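Local coordinates for V-type ATP synthase alpha chain (Nanoarchaeum equitans Kin4-M, PDB 5BN3), which forms the A subunit of a V-type ATP synthase, a member of the ATP synthase alpha/beta family with a P-loop nucleotide-binding domain that holds ADP in this structure, at residues 217-222 / 398-403; 403-408 / 416-421. All coordinates share one frame; numbering follows the deposited sequence.

Contact 1. Residues 217-222 / 398-403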
loop_
_atom_site.group_PDB
_atom_site.type_symbol
_atom_site.label_atom_id
_atom_site.label_comp_id
_atom_site.label_asym_id
_atom_site.label_seq_id
_atom_site.Cartn_x
_atom_site.Cartn_y
_atom_site.Cartn_z
ATOM N N GLY A 217 24.362 28.238 4.273
ATOM C CA GLY A 217 23.648 27.188 3.569
ATOM C C GLY A 217 22.741 26.391 4.490
ATOM O O GLY A 217 22.516 26.769 5.640
ATOM N N SER A 218 22.207 25.288 3.980
ATOM C CA SER A 218 21.362 24.414 4.780
ATOM C C SER A 218 21.540 22.963 4.356
ATOM O O SER A 218 21.896 22.687 3.211
ATOM C CB SER A 218 19.893 24.825 4.665
ATOM O OG SER A 218 19.476 24.862 3.313
ATOM N N ALA A 219 21.291 22.045 5.286
ATOM C CA ALA A 219 21.405 20.617 5.009
ATOM C C ALA A 219 20.362 19.827 5.779
ATOM O O ALA A 219 19.928 20.240 6.857
ATOM C CB ALA A 219 22.795 20.116 5.358
ATOM N N ALA A 220 19.971 18.685 5.223
ATOM C CA ALA A 220 19.066 17.767 5.903
ATOM C C ALA A 220 19.825 16.523 6.358
ATOM O O ALA A 220 20.694 16.024 5.638
ATOM C CB ALA A 220 17.923 17.380 4.986
ATOM N N VAL A 221 19.496 16.025 7.549
ATOM C CA VAL A 221 20.103 14.801 8.072
ATOM C C VAL A 221 19.023 13.781 8.430
ATOM O O VAL A 221 18.638 13.660 9.591
ATOM C CB VAL A 221 20.971 15.072 9.325
ATOM C CG1 VAL A 221 21.797 13.840 9.682
ATOM C CG2 VAL A 221 21.890 16.261 9.104
ATOM N N PRO A 222 18.510 13.058 7.423
ATOM C CA PRO A 222 17.516 12.021 7.709
ATOM C C PRO A 222 18.178 10.680 7.992
ATOM O O PRO A 222 19.246 10.386 7.445
ATOM C CB PRO A 222 16.717 11.941 6.407
ATOM C CG PRO A 222 17.718 12.287 5.349
ATOM C CD PRO A 222 18.669 13.288 5.975
ATOM N N VAL A 398 16.583 22.413 0.927
ATOM C CA VAL A 398 17.942 22.535 1.468
ATOM C C VAL A 398 19.034 22.379 0.408
ATOM O O VAL A 398 18.759 21.979 -0.724
ATOM C CB VAL A 398 18.191 21.543 2.627
ATOM C CG1 VAL A 398 17.192 21.781 3.745
ATOM C CG2 VAL A 398 18.098 20.102 2.131
ATOM N N GLY A 399 20.271 22.694 0.786
ATOM C CA GLY A 399 21.381 22.695 -0.153
ATOM C C GLY A 399 22.209 21.422 -0.154
ATOM O O GLY A 399 23.077 21.245 -1.012
ATOM N N ALA A 400 21.949 20.535 0.804
ATOM C CA ALA A 400 22.649 19.252 0.863
ATOM C C ALA A 400 21.856 18.170 1.572
ATOM O O ALA A 400 21.054 18.454 2.467
ATOM C CB ALA A 400 24.005 19.410 1.528
ATOM N N LEU A 401 22.101 16.927 1.169
ATOM C CA LEU A 401 21.558 15.763 1.855
ATOM C C LEU A 401 22.683 15.013 2.554
ATOM O O LEU A 401 23.586 14.487 1.901
ATOM C CB LEU A 401 20.859 14.829 0.860
ATOM C CG LEU A 401 20.500 13.418 1.341
ATOM C CD1 LEU A 401 19.587 13.493 2.545
ATOM C CD2 LEU A 401 19.850 12.596 0.232
ATOM N N TRP A 402 22.637 14.974 3.881
ATOM C CA TRP A 402 23.570 14.159 4.651
ATOM C C TRP A 402 22.830 12.917 5.142
ATOM O O TRP A 402 22.382 12.855 6.287
ATOM C CB TRP A 402 24.152 14.966 5.816
ATOM C CG TRP A 402 25.027 16.111 5.361
ATOM C CD1 TRP A 402 25.638 16.239 4.145
ATOM C CD2 TRP A 402 25.373 17.292 6.109
ATOM N NE1 TRP A 402 26.348 17.416 4.093
ATOM C CE2 TRP A 402 26.203 18.078 5.279
ATOM C CE3 TRP A 402 25.067 17.752 7.391
ATOM C CZ2 TRP A 402 26.728 19.307 5.700
ATOM C CZ3 TRP A 402 25.592 18.971 7.805
ATOM C CH2 TRP A 402 26.413 19.733 6.960
ATOM N N ALA A 403 22.701 11.931 4.257
ATOM C CA ALA A 403 21.861 10.759 4.520
ATOM C C ALA A 403 22.540 9.719 5.398
ATOM O O ALA A 403 23.647 9.264 5.099
ATOM C CB ALA A 403 21.425 10.123 3.214
#
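Ala-219 meets Trp-402 through a CH-pi contact. CB of Ala-219 sits over the indole face, 3.7 Å from the centroid of the six-membered ring and only 4° off its normal, so the methyl group lies about equally far from all six ring carbons. In Trp-402, chi1 (-66°) sets CG beside the backbone N, and chi2 (-21°) turns the ring so that its face lies under this methyl. Val-221 comes to the same ring from the edge, near its plane, with CG2 3.9 Å from CE3 of Trp-402. On the other side of the strand, CB of Ala-220 rests 3.9 Å from CG2 of Val-398. Further along, the ring carbons CG and CD of Pro-222 meet CD1 of Leu-401; these side chains cross at about a right angle.

The backbones run parallel and hold this packing in register. Ala-220 uses both its polar backbone atoms. Its N donates to O of Ala-400 at 3.0 Å, and its O accepts from N of Trp-402 at 2.8 Å. At the start of the pairing, N of Gly-399 donates to O of Ser-218 (2.9 Å) from above the carbonyl plane, with a weak, longer bond to OG of Ser-218.

Outside the two segments, the indole NE1 of Trp-402 is hydrogen-bonded to O of Phe-211, which satisfies this buried polar group. Strand 370-379 pairs with the other side of 218-222, through Ile-375, Gly-377 and Val-379. Strand 218-222 is thus flanked by backbone on two sides. It runs into the loop 223-228, followed by Lys-229 and Thr-230 at the start of helix 229-239; Pro-224 to Val-231 line the ADP pocket. The arrangement of strand, loop and following helix is that of the P-loop, or Walker A, motif of the P-loop NTPase fold.

Contact 2. Residues 403-408 / 416-421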
loop_
_atom_site.group_PDB
_atom_site.type_symbol
_atom_site.label_atom_id
_atom_site.label_comp_id
_atom_site.label_asym_id
_atom_site.label_seq_id
_atom_site.Cartn_x
_atom_site.Cartn_y
_atom_site.Cartn_z
ATOM N N ALA A 403 22.701 11.931 4.257
ATOM C CA ALA A 403 21.861 10.759 4.520
ATOM C C ALA A 403 22.540 9.719 5.398
ATOM O O ALA A 403 23.647 9.264 5.099
ATOM C CB ALA A 403 21.425 10.123 3.214
ATOM N N LEU A 404 21.861 9.320 6.468
ATOM C CA LEU A 404 22.400 8.302 7.360
ATOM C C LEU A 404 21.877 6.917 6.976
ATOM O O LEU A 404 20.727 6.769 6.560
ATOM C CB LEU A 404 22.083 8.635 8.819
ATOM C CG LEU A 404 22.724 9.940 9.295
ATOM C CD1 LEU A 404 22.381 10.229 10.745
ATOM C CD2 LEU A 404 24.232 9.879 9.119
ATOM N N ASP A 405 22.732 5.909 7.112
ATOM C CA ASP A 405 22.451 4.596 6.540
ATOM C C ASP A 405 22.417 3.477 7.584
ATOM O O ASP A 405 23.355 3.317 8.367
ATOM C CB ASP A 405 23.489 4.292 5.458
ATOM C CG ASP A 405 23.152 3.062 4.657
ATOM O OD1 ASP A 405 22.288 3.149 3.757
ATOM O OD2 ASP A 405 23.762 2.007 4.916
ATOM N N SER A 406 21.329 2.709 7.581
ATOM C CA SER A 406 21.145 1.594 8.509
ATOM C C SER A 406 22.288 0.592 8.457
ATOM O O SER A 406 22.755 0.122 9.492
ATOM C CB SER A 406 19.841 0.857 8.201
ATOM O OG SER A 406 18.716 1.680 8.429
ATOM N N LYS A 407 22.726 0.265 7.245
ATOM C CA LYS A 407 23.757 -0.747 7.042
ATOM C C LYS A 407 25.098 -0.354 7.664
ATOM O O LYS A 407 25.788 -1.194 8.242
ATOM C CB LYS A 407 23.924 -1.046 5.546
ATOM C CG LYS A 407 22.699 -1.677 4.880
ATOM C CD LYS A 407 21.698 -0.638 4.366
ATOM C CE LYS A 407 22.137 -0.013 3.044
ATOM N NZ LYS A 407 21.134 0.961 2.516
ATOM N N LEU A 408 25.460 0.919 7.547
ATOM C CA LEU A 408 26.688 1.424 8.156
ATOM C C LEU A 408 26.576 1.465 9.679
ATOM O O LEU A 408 27.478 1.022 10.384
ATOM C CB LEU A 408 27.024 2.813 7.604
ATOM C CG LEU A 408 27.379 2.866 6.115
ATOM C CD1 LEU A 408 27.481 4.300 5.634
ATOM C CD2 LEU A 408 28.682 2.130 5.856
ATOM N N ALA A 416 27.461 7.392 9.958
ATOM C CA ALA A 416 26.888 6.457 8.994
ATOM C C ALA A 416 26.386 7.149 7.727
ATOM O O ALA A 416 25.290 6.856 7.249
ATOM C CB ALA A 416 25.770 5.660 9.639
ATOM N N ILE A 417 27.198 8.047 7.177
ATOM C CA ILE A 417 26.834 8.773 5.964
ATOM C C ILE A 417 26.894 7.868 4.731
ATOM O O ILE A 417 27.940 7.289 4.431
ATOM C CB ILE A 417 27.767 9.983 5.739
ATOM C CG1 ILE A 417 27.576 11.028 6.844
ATOM C CG2 ILE A 417 27.514 10.610 4.379
ATOM C CD1 ILE A 417 26.268 11.800 6.744
ATOM N N ASN A 418 25.771 7.746 4.027
ATOM C CA ASN A 418 25.728 7.046 2.745
ATOM C C ASN A 418 26.400 7.903 1.675
ATOM O O ASN A 418 25.808 8.860 1.175
ATOM C CB ASN A 418 24.272 6.739 2.366
ATOM C CG ASN A 418 24.148 5.862 1.128
ATOM O OD1 ASN A 418 24.870 6.035 0.145
ATOM N ND2 ASN A 418 23.215 4.917 1.171
ATOM N N TYR A 419 27.632 7.547 1.319
ATOM C CA TYR A 419 28.442 8.349 0.403
ATOM C C TYR A 419 28.057 8.203 -1.069
ATOM O O TYR A 419 28.670 8.823 -1.939
ATOM C CB TYR A 419 29.930 8.030 0.594
ATOM C CG TYR A 419 30.234 6.554 0.723
ATOM C CD1 TYR A 419 30.267 5.733 -0.394
ATOM C CD2 TYR A 419 30.503 5.989 1.960
ATOM C CE1 TYR A 419 30.548 4.391 -0.282
ATOM C CE2 TYR A 419 30.786 4.646 2.082
ATOM C CZ TYR A 419 30.808 3.854 0.956
ATOM O OH TYR A 419 31.087 2.513 1.061
ATOM N N LEU A 420 27.043 7.388 -1.347
ATOM C CA LEU A 420 26.549 7.227 -2.711
ATOM C C LEU A 420 25.251 8.001 -2.919
ATOM O O LEU A 420 24.970 8.483 -4.016
ATOM C CB LEU A 420 26.329 5.747 -3.031
ATOM C CG LEU A 420 27.572 4.855 -3.014
ATOM C CD1 LEU A 420 27.241 3.449 -3.485
ATOM C CD2 LEU A 420 28.660 5.457 -3.876
ATOM N N ILE A 421 24.475 8.120 -1.847
ATOM C CA ILE A 421 23.166 8.761 -1.886
ATOM C C ILE A 421 23.234 10.231 -1.449
ATOM O O ILE A 421 22.523 11.087 -1.985
ATOM C CB ILE A 421 22.168 7.972 -1.008
ATOM C CG1 ILE A 421 21.847 6.622 -1.659
ATOM C CG2 ILE A 421 20.899 8.762 -0.771
ATOM C CD1 ILE A 421 21.272 6.741 -3.054
#
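Leu-404 and Ile-417 form a single antiparallel bridge at the mouth of a short excursion that begins with helix 406-410, in the nucleotide-binding domain near the bound ADP. They are a non-hydrogen-bonded pair, with one backbone bond on each side. N of Asn-418 donates to O of Ala-403 at 2.8 Å, and N of Asp-405 donates to O of Ala-416 at 2.7 Å. The Leu-404 and Ile-417 side chains cross obliquely and touch through CD2 of Leu-404 and CD1 of Ile-417, 3.7 Å apart. On the helix, Leu-408 turns towards the returning chain. Its CB packs on CB of Ala-416 at 3.7 Å, and its CD1 touches O of Ile-417 (3.3 Å) and C of Ala-416.

Asp-405 and Asn-418 join the two segments by their side chains. Asn-418 ND2 donates to Asp-405 OD1 over 3.3 Å. It approaches from above the carboxylate plane, and the carboxylate and amide planes stand 86° apart. OD1 of Asp-405 also takes NZ of Lys-407 at 2.8 Å in a salt bridge on the syn lone pair. Asp-405 is the N-cap residue of helix 406-410; its OD2 accepts weak bonds from N of Lys-407 and N of Leu-408.

The other end of the Asn-418 amide is held too. OD1 accepts from N of Leu-420 in the carbonyl plane (3.0 Å), which makes an Asx turn. It also accepts from N of Ile-421, above that plane, which makes an Asx motif. These bonds fix which way the amide is flipped and present ND2 to Asp-405. With a lysine, an amide N-H and a helix N terminus around it, the carboxylate of Asp-405 is probably stabilised as the anion.

Overall arrangement
From the N terminus, strand 218-222 comes first and leads into the P-loop. The chain then builds much of the nucleotide-binding domain before residues 398-403 return beside that strand, so contact 1 closes a loop of 175 residues. Contact 2 opens where contact 1 ends, at the shared Ala-403. It closes a seven-residue loop that includes Tyr-414 of the ADP pocket. The two are in series and neither encloses the other; their centres lie about 13 Å apart. Val-221 packs on Leu-404, and Trp-402 on Ile-417. Together they tie the strand before the P-loop to the segment around helix 406-410.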